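Local coordinates for protein BAT-2 beta-lactamase (PDB 6W5G) that probably hydrolyses beta-lactam antibiotics, as a class D (serine) beta-lactamase, at residues K142-L145 / H146-S149; G157-D160 / Q161-L164; F189-P192 / I193-V197. All coordinates share one frame; numbering follows the deposited sequence.

Contact 1: residues K142-L145 / H146-S149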
# COMPACT_ATOMS: atom_id res chain seq x y z
N LYS A 142 -0.32 11.86 14.61
CA LYS A 142 -0.04 13.14 13.97
C LYS A 142 1.46 13.39 13.88
O LYS A 142 1.97 13.82 12.83
CB LYS A 142 -0.73 14.26 14.74
CG LYS A 142 -0.61 15.63 14.09
CD LYS A 142 -1.40 15.69 12.79
CE LYS A 142 -1.57 17.12 12.31
NZ LYS A 142 -2.32 17.22 11.02
N ASP A 143 2.18 13.16 14.98
CA ASP A 143 3.63 13.37 14.97
C ASP A 143 4.30 12.53 13.90
O ASP A 143 5.12 13.02 13.12
CB ASP A 143 4.20 13.07 16.37
CG ASP A 143 5.73 13.23 16.43
OD1 ASP A 143 6.27 14.20 15.87
OD2 ASP A 143 6.38 12.39 17.09
N TRP A 144 3.93 11.25 13.81
CA TRP A 144 4.59 10.36 12.86
C TRP A 144 4.23 10.71 11.42
O TRP A 144 5.10 10.67 10.54
CB TRP A 144 4.29 8.90 13.20
CG TRP A 144 5.26 8.37 14.21
CD1 TRP A 144 5.03 8.15 15.54
CD2 TRP A 144 6.62 8.01 13.97
NE1 TRP A 144 6.17 7.68 16.14
CE2 TRP A 144 7.16 7.58 15.20
CE3 TRP A 144 7.45 8.01 12.84
CZ2 TRP A 144 8.49 7.15 15.34
CZ3 TRP A 144 8.77 7.59 12.98
CH2 TRP A 144 9.27 7.16 14.22
N LEU A 145 2.96 11.05 11.14
CA LEU A 145 2.61 11.39 9.77
C LEU A 145 3.27 12.70 9.34
O LEU A 145 3.57 12.88 8.16
CB LEU A 145 1.09 11.47 9.58
CG LEU A 145 0.35 10.13 9.72
CD1 LEU A 145 -1.12 10.24 9.33
CD2 LEU A 145 1.03 9.02 8.91
N HIS A 146 3.50 13.60 10.29
CA HIS A 146 4.26 14.80 9.96
C HIS A 146 5.72 14.46 9.71
O HIS A 146 6.34 14.99 8.79
CB HIS A 146 4.15 15.82 11.09
CG HIS A 146 4.76 17.15 10.76
ND1 HIS A 146 4.31 17.94 9.73
CD2 HIS A 146 5.80 17.82 11.33
CE1 HIS A 146 5.04 19.04 9.67
NE2 HIS A 146 5.95 18.99 10.63
N ARG A 147 6.28 13.57 10.53
CA ARG A 147 7.68 13.22 10.40
C ARG A 147 7.97 12.57 9.05
O ARG A 147 9.03 12.81 8.45
CB ARG A 147 8.09 12.31 11.54
CG ARG A 147 9.55 12.19 11.72
CD ARG A 147 9.84 11.60 13.07
NE ARG A 147 11.25 11.32 13.20
CZ ARG A 147 11.75 10.52 14.14
NH1 ARG A 147 10.92 9.96 15.01
NH2 ARG A 147 13.05 10.31 14.20
N ILE A 148 7.04 11.76 8.55
CA ILE A 148 7.22 11.10 7.26
C ILE A 148 6.54 11.84 6.12
O ILE A 148 6.58 11.36 4.98
CB ILE A 148 6.83 9.61 7.29
CG1 ILE A 148 5.32 9.44 7.49
CG2 ILE A 148 7.61 8.89 8.40
CD1 ILE A 148 4.82 8.02 7.18
N SER A 149 5.93 12.99 6.38
CA SER A 149 5.29 13.82 5.36
C SER A 149 4.32 13.01 4.49
O SER A 149 4.46 12.93 3.27
CB SER A 149 6.34 14.55 4.50
OG SER A 149 7.19 15.35 5.29
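Lys142 and His146, Asp143 and Arg147, and Trp144 and Ile148 are joined by successive main-chain hydrogen bonds in the last turns of helix 138-147, which closes in a Schellman motif. The amide N of His146 is 3.0 Å from Lys142 O, Arg147 N is 2.9 Å from Asp143 O, and Ile148 N is 3.0 Å from Trp144 O. Ser149 then leaves the helix with a positive phi of 51°, and its N makes a weak bond to His146 O at 3.2 Å.

On one flank, Trp144 and Arg147 run side by side in the same direction. The extended arginine chain carries its guanidinium alongside the six-membered part of the indole, the two planes 27° apart, so that NH1 approaches CH2 of Trp144 obliquely at 3.3 Å. Asp143 lies close by without pairing with this charge: its OD2 remains 5.6 Å from Arg147 NH1. Trp144 also packs on Ile85 and Gln88 of helix 81-88 and stacks with Phe189, so the indole fills the seam between its helix and those neighbours.

Lys142 and His146 instead turn their polar ends to the loop after the helix, where Lys142 NZ bonds to Glu153 O and His146 ND1 to Glu153 OE1. Both ends of one residue are thus held by side chains one helical turn apart, fixing the returning loop against the helix.

The inner flank is apolar. Leu145 packs on Phe78 and Ile85, and its CD2 meets Ile148 CD1 at 4.3 Å. Ile148 holds CG1 between its own backbone N and carbonyl carbon (chi1 68°), which brings that methylene to 3.3 Å from Trp144 O, beside the hydrogen bond which the same oxygen accepts from Ile148 N.

Contact 2: residues G157-D160 / Q161-L164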
# COMPACT_ATOMS: atom_id res chain seq x y z
N GLY A 157 -10.51 13.29 10.61
CA GLY A 157 -11.64 12.40 10.44
C GLY A 157 -11.84 11.41 11.57
O GLY A 157 -12.89 10.76 11.63
N GLY A 158 -10.86 11.27 12.46
CA GLY A 158 -10.98 10.38 13.59
C GLY A 158 -9.86 9.36 13.64
O GLY A 158 -9.46 8.84 12.59
N ILE A 159 -9.36 9.06 14.84
CA ILE A 159 -8.17 8.22 15.00
C ILE A 159 -8.31 6.86 14.32
O ILE A 159 -7.32 6.30 13.83
CB ILE A 159 -7.79 8.08 16.49
CG1 ILE A 159 -6.44 7.36 16.66
CG2 ILE A 159 -8.89 7.36 17.27
CD1 ILE A 159 -5.28 8.04 15.96
N ASP A 160 -9.51 6.29 14.28
CA ASP A 160 -9.72 5.00 13.64
C ASP A 160 -10.53 5.08 12.36
O ASP A 160 -11.04 4.06 11.88
CB ASP A 160 -10.28 3.97 14.63
CG ASP A 160 -11.61 4.38 15.22
OD1 ASP A 160 -12.24 5.33 14.71
OD2 ASP A 160 -12.03 3.75 16.22
N GLN A 161 -10.64 6.27 11.76
CA GLN A 161 -11.42 6.46 10.55
C GLN A 161 -10.69 7.23 9.46
O GLN A 161 -11.15 7.21 8.31
CB GLN A 161 -12.73 7.22 10.84
CG GLN A 161 -13.77 6.42 11.62
CD GLN A 161 -14.29 5.19 10.88
OE1 GLN A 161 -14.29 5.14 9.65
NE2 GLN A 161 -14.75 4.20 11.64
N PHE A 162 -9.59 7.92 9.78
CA PHE A 162 -9.11 8.99 8.91
C PHE A 162 -8.59 8.51 7.56
O PHE A 162 -8.49 9.33 6.63
CB PHE A 162 -8.05 9.85 9.62
CG PHE A 162 -6.79 9.09 9.99
CD1 PHE A 162 -5.84 8.80 9.02
CD2 PHE A 162 -6.57 8.67 11.29
CE1 PHE A 162 -4.69 8.10 9.35
CE2 PHE A 162 -5.42 7.99 11.63
CZ PHE A 162 -4.48 7.70 10.66
N TRP A 163 -8.25 7.23 7.42
CA TRP A 163 -7.77 6.71 6.15
C TRP A 163 -8.87 6.09 5.29
O TRP A 163 -8.59 5.64 4.17
CB TRP A 163 -6.64 5.70 6.37
CG TRP A 163 -7.04 4.44 7.10
CD1 TRP A 163 -7.41 3.25 6.53
CD2 TRP A 163 -7.09 4.23 8.52
NE1 TRP A 163 -7.70 2.33 7.50
CE2 TRP A 163 -7.50 2.90 8.73
CE3 TRP A 163 -6.82 5.04 9.63
CZ2 TRP A 163 -7.65 2.36 10.02
CZ3 TRP A 163 -6.96 4.50 10.90
CH2 TRP A 163 -7.39 3.18 11.08
N LEU A 164 -10.11 6.06 5.78
CA LEU A 164 -11.22 5.36 5.14
C LEU A 164 -12.18 6.38 4.54
O LEU A 164 -13.14 6.80 5.19
CB LEU A 164 -11.92 4.45 6.14
CG LEU A 164 -11.03 3.35 6.72
CD1 LEU A 164 -11.64 2.79 7.99
CD2 LEU A 164 -10.78 2.25 5.69
O HOH W 1 -14.92 4.59 14.51
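Gly158 and Gln161 close a tight turn in the loop between helices 138-147 and 172-184; the following type I beta turn, Gln161 to Leu164, carries the tryptophan that class D enzymes place against their carboxylated lysine.

Two backbone bonds converge on Gly158 O. Gln161 N reaches it at 2.9 Å with a nearly straight N-H (166°), although from well above the carbonyl plane, and Phe162 N adds a weak bond at 3.0 Å. At the phi of Gly158, 124°, a side chain would be pressed against the carbonyl O of Gly157, so the position suits a residue without one.

Polar side chains meet on one flank. The Asp160 carboxylate and Gln161 amide planes stand 79° apart, and a water joins them, donating to Asp160 OD1 at 2.8 Å and accepting from Gln161 NE2 at 2.9 Å. Asp160 OD2 forms a salt bridge with Arg134 of helix 126-136, and Gln130 of the same helix bonds to Asp160 O.

The aromatic packing is inward. Trp163 sets CE3 3.6 Å above the Phe162 ring plane, over its centre, while Phe162 CD1 lies at the indole edge. Trp163 NE1 donates to OQ2 of the carboxylated lysine at position 79, so the loop probably helps to hold that lysine in place, as in other class D enzymes. Phe162 also meets Phe78 edge-to-face.

Ile159 O is buried here with no hydrogen-bond partner in the model; ring carbons border it instead, Phe162 CE2 at 3.4 Å and, from the indole edge, Trp163 CZ3 at 3.5 Å.

Contact 3: residues F189-P192 / I193-V197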
# COMPACT_ATOMS: atom_id res chain seq x y z
N PHE A 189 12.39 4.95 10.78
CA PHE A 189 12.02 3.78 11.57
C PHE A 189 13.24 2.89 11.75
O PHE A 189 14.19 2.94 10.97
CB PHE A 189 10.91 2.98 10.86
CG PHE A 189 9.63 3.74 10.70
CD1 PHE A 189 8.80 3.97 11.79
CD2 PHE A 189 9.24 4.21 9.45
CE1 PHE A 189 7.61 4.67 11.64
CE2 PHE A 189 8.06 4.92 9.29
CZ PHE A 189 7.24 5.15 10.40
N ASP A 190 13.20 2.05 12.79
CA ASP A 190 14.21 1.02 12.95
C ASP A 190 14.23 0.14 11.71
O ASP A 190 13.18 -0.22 11.17
CB ASP A 190 13.90 0.13 14.16
CG ASP A 190 13.95 0.88 15.49
OD1 ASP A 190 14.58 1.95 15.57
OD2 ASP A 190 13.38 0.35 16.48
N LYS A 191 15.44 -0.20 11.24
CA LYS A 191 15.54 -1.05 10.06
C LYS A 191 14.83 -2.39 10.20
O LYS A 191 14.14 -2.79 9.24
CB LYS A 191 17.01 -1.22 9.64
CG LYS A 191 17.64 0.06 9.07
CD LYS A 191 19.14 -0.10 8.83
CE LYS A 191 19.43 -0.95 7.60
NZ LYS A 191 18.93 -0.35 6.32
N PRO A 192 14.94 -3.12 11.31
CA PRO A 192 14.18 -4.38 11.41
C PRO A 192 12.68 -4.19 11.31
O PRO A 192 11.99 -5.09 10.80
CB PRO A 192 14.61 -4.98 12.76
CG PRO A 192 15.34 -3.88 13.47
CD PRO A 192 15.89 -2.97 12.43
N ILE A 193 12.15 -3.05 11.75
CA ILE A 193 10.72 -2.80 11.60
C ILE A 193 10.35 -2.65 10.12
O ILE A 193 9.34 -3.18 9.66
CB ILE A 193 10.30 -1.58 12.43
CG1 ILE A 193 10.32 -1.94 13.92
CG2 ILE A 193 8.93 -1.07 12.01
CD1 ILE A 193 10.05 -0.77 14.83
N MET A 194 11.18 -1.94 9.36
CA MET A 194 10.93 -1.82 7.93
C MET A 194 11.05 -3.16 7.23
O MET A 194 10.25 -3.47 6.34
CB MET A 194 11.86 -0.77 7.32
CG MET A 194 11.47 0.63 7.76
SD MET A 194 12.44 1.97 7.06
CE MET A 194 14.00 1.80 7.94
N LYS A 195 12.03 -3.99 7.61
CA LYS A 195 12.12 -5.33 7.05
C LYS A 195 10.86 -6.14 7.34
O LYS A 195 10.34 -6.83 6.46
CB LYS A 195 13.36 -6.06 7.57
CG LYS A 195 14.70 -5.47 7.12
CD LYS A 195 14.91 -5.56 5.61
CE LYS A 195 16.39 -5.42 5.21
NZ LYS A 195 16.99 -4.10 5.58
N THR A 196 10.35 -6.05 8.58
CA THR A 196 9.16 -6.81 8.96
C THR A 196 7.95 -6.39 8.14
O THR A 196 7.20 -7.24 7.64
CB THR A 196 8.89 -6.62 10.45
OG1 THR A 196 9.96 -7.20 11.21
CG2 THR A 196 7.57 -7.29 10.86
N VAL A 197 7.73 -5.08 8.01
CA VAL A 197 6.55 -4.61 7.29
C VAL A 197 6.67 -4.95 5.81
O VAL A 197 5.69 -5.35 5.18
CB VAL A 197 6.32 -3.10 7.54
CG1 VAL A 197 5.21 -2.58 6.62
CG2 VAL A 197 5.96 -2.87 9.01
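The N-terminal first turn of helix 191-200 is set up here, with Asp190 as the N-cap residue and its carbonyl meeting the amides of Ile193 and Met194. Asp190 gives no side-chain capping bond; its backbone O instead accepts the first amides of the helix. Met194 N lies 3.2 Å from Asp190 O, in the carbonyl plane, and Ile193 N adds a weak bond to the same atom. Lys195 N then bonds to Lys191 O at 2.9 Å, almost in line with the C=O, and Thr196 N to Pro192 O at 2.9 Å. Pro192, which has no N-H to give, fits this first turn, where the amide of that position would have no helical carbonyl to meet.

Met194 folds back beneath the start of the helix. Its chain runs straight through chi2 and bends at the thioether (chi3 -73°), bringing CE to 3.2 Å from Phe189 O; nearer the backbone, Met194 CG touches Phe189 CB at 3.9 Å. On another side, Ile193 slants across Asp190, its CD1 lying against both CB (4.0 Å) and OD2 (3.9 Å) of Asp190.

Lys191 and Lys195, one turn apart, bring their NZ atoms to 4.3 Å from each other. They share one carboxylate: Lys191 NZ forms a salt bridge with Glu185 OE1 and Lys195 NZ with OE2. The single anion probably balances much of the charge of the pair.

The turn is docked on helix 81-88, where Gln88 accepts a hydrogen bond from Asp190 N through OE1 and its side chain also touches Ile193, while Phe189 and, a turn further into helix 191-200, Val197 pack on Leu84.

In the fold
The three contacts follow in series, their centres about 16 to 17 Å from the centre of the chain. In space contact 1 lies between the others: it touches contact 2 through Leu145 CD1 and Phe162 CE1, 4.2 Å apart, and contact 3 through Trp144 CZ3 and Phe189 CE1, 3.4 Å apart, with Ile148 CG2 in addition. Contacts 2 and 3 never meet. Contacts 1 and 3, the C-terminal end of helix 138-147 and the N-terminal end of helix 191-200, both pack on helix 81-88, with charged residues facing outward. Contact 1 lies at the surface; contacts 2 and 3 are partly buried. Contact 2 has no helix and relies on turns, aromatic packing and a link to the carboxylated lysine.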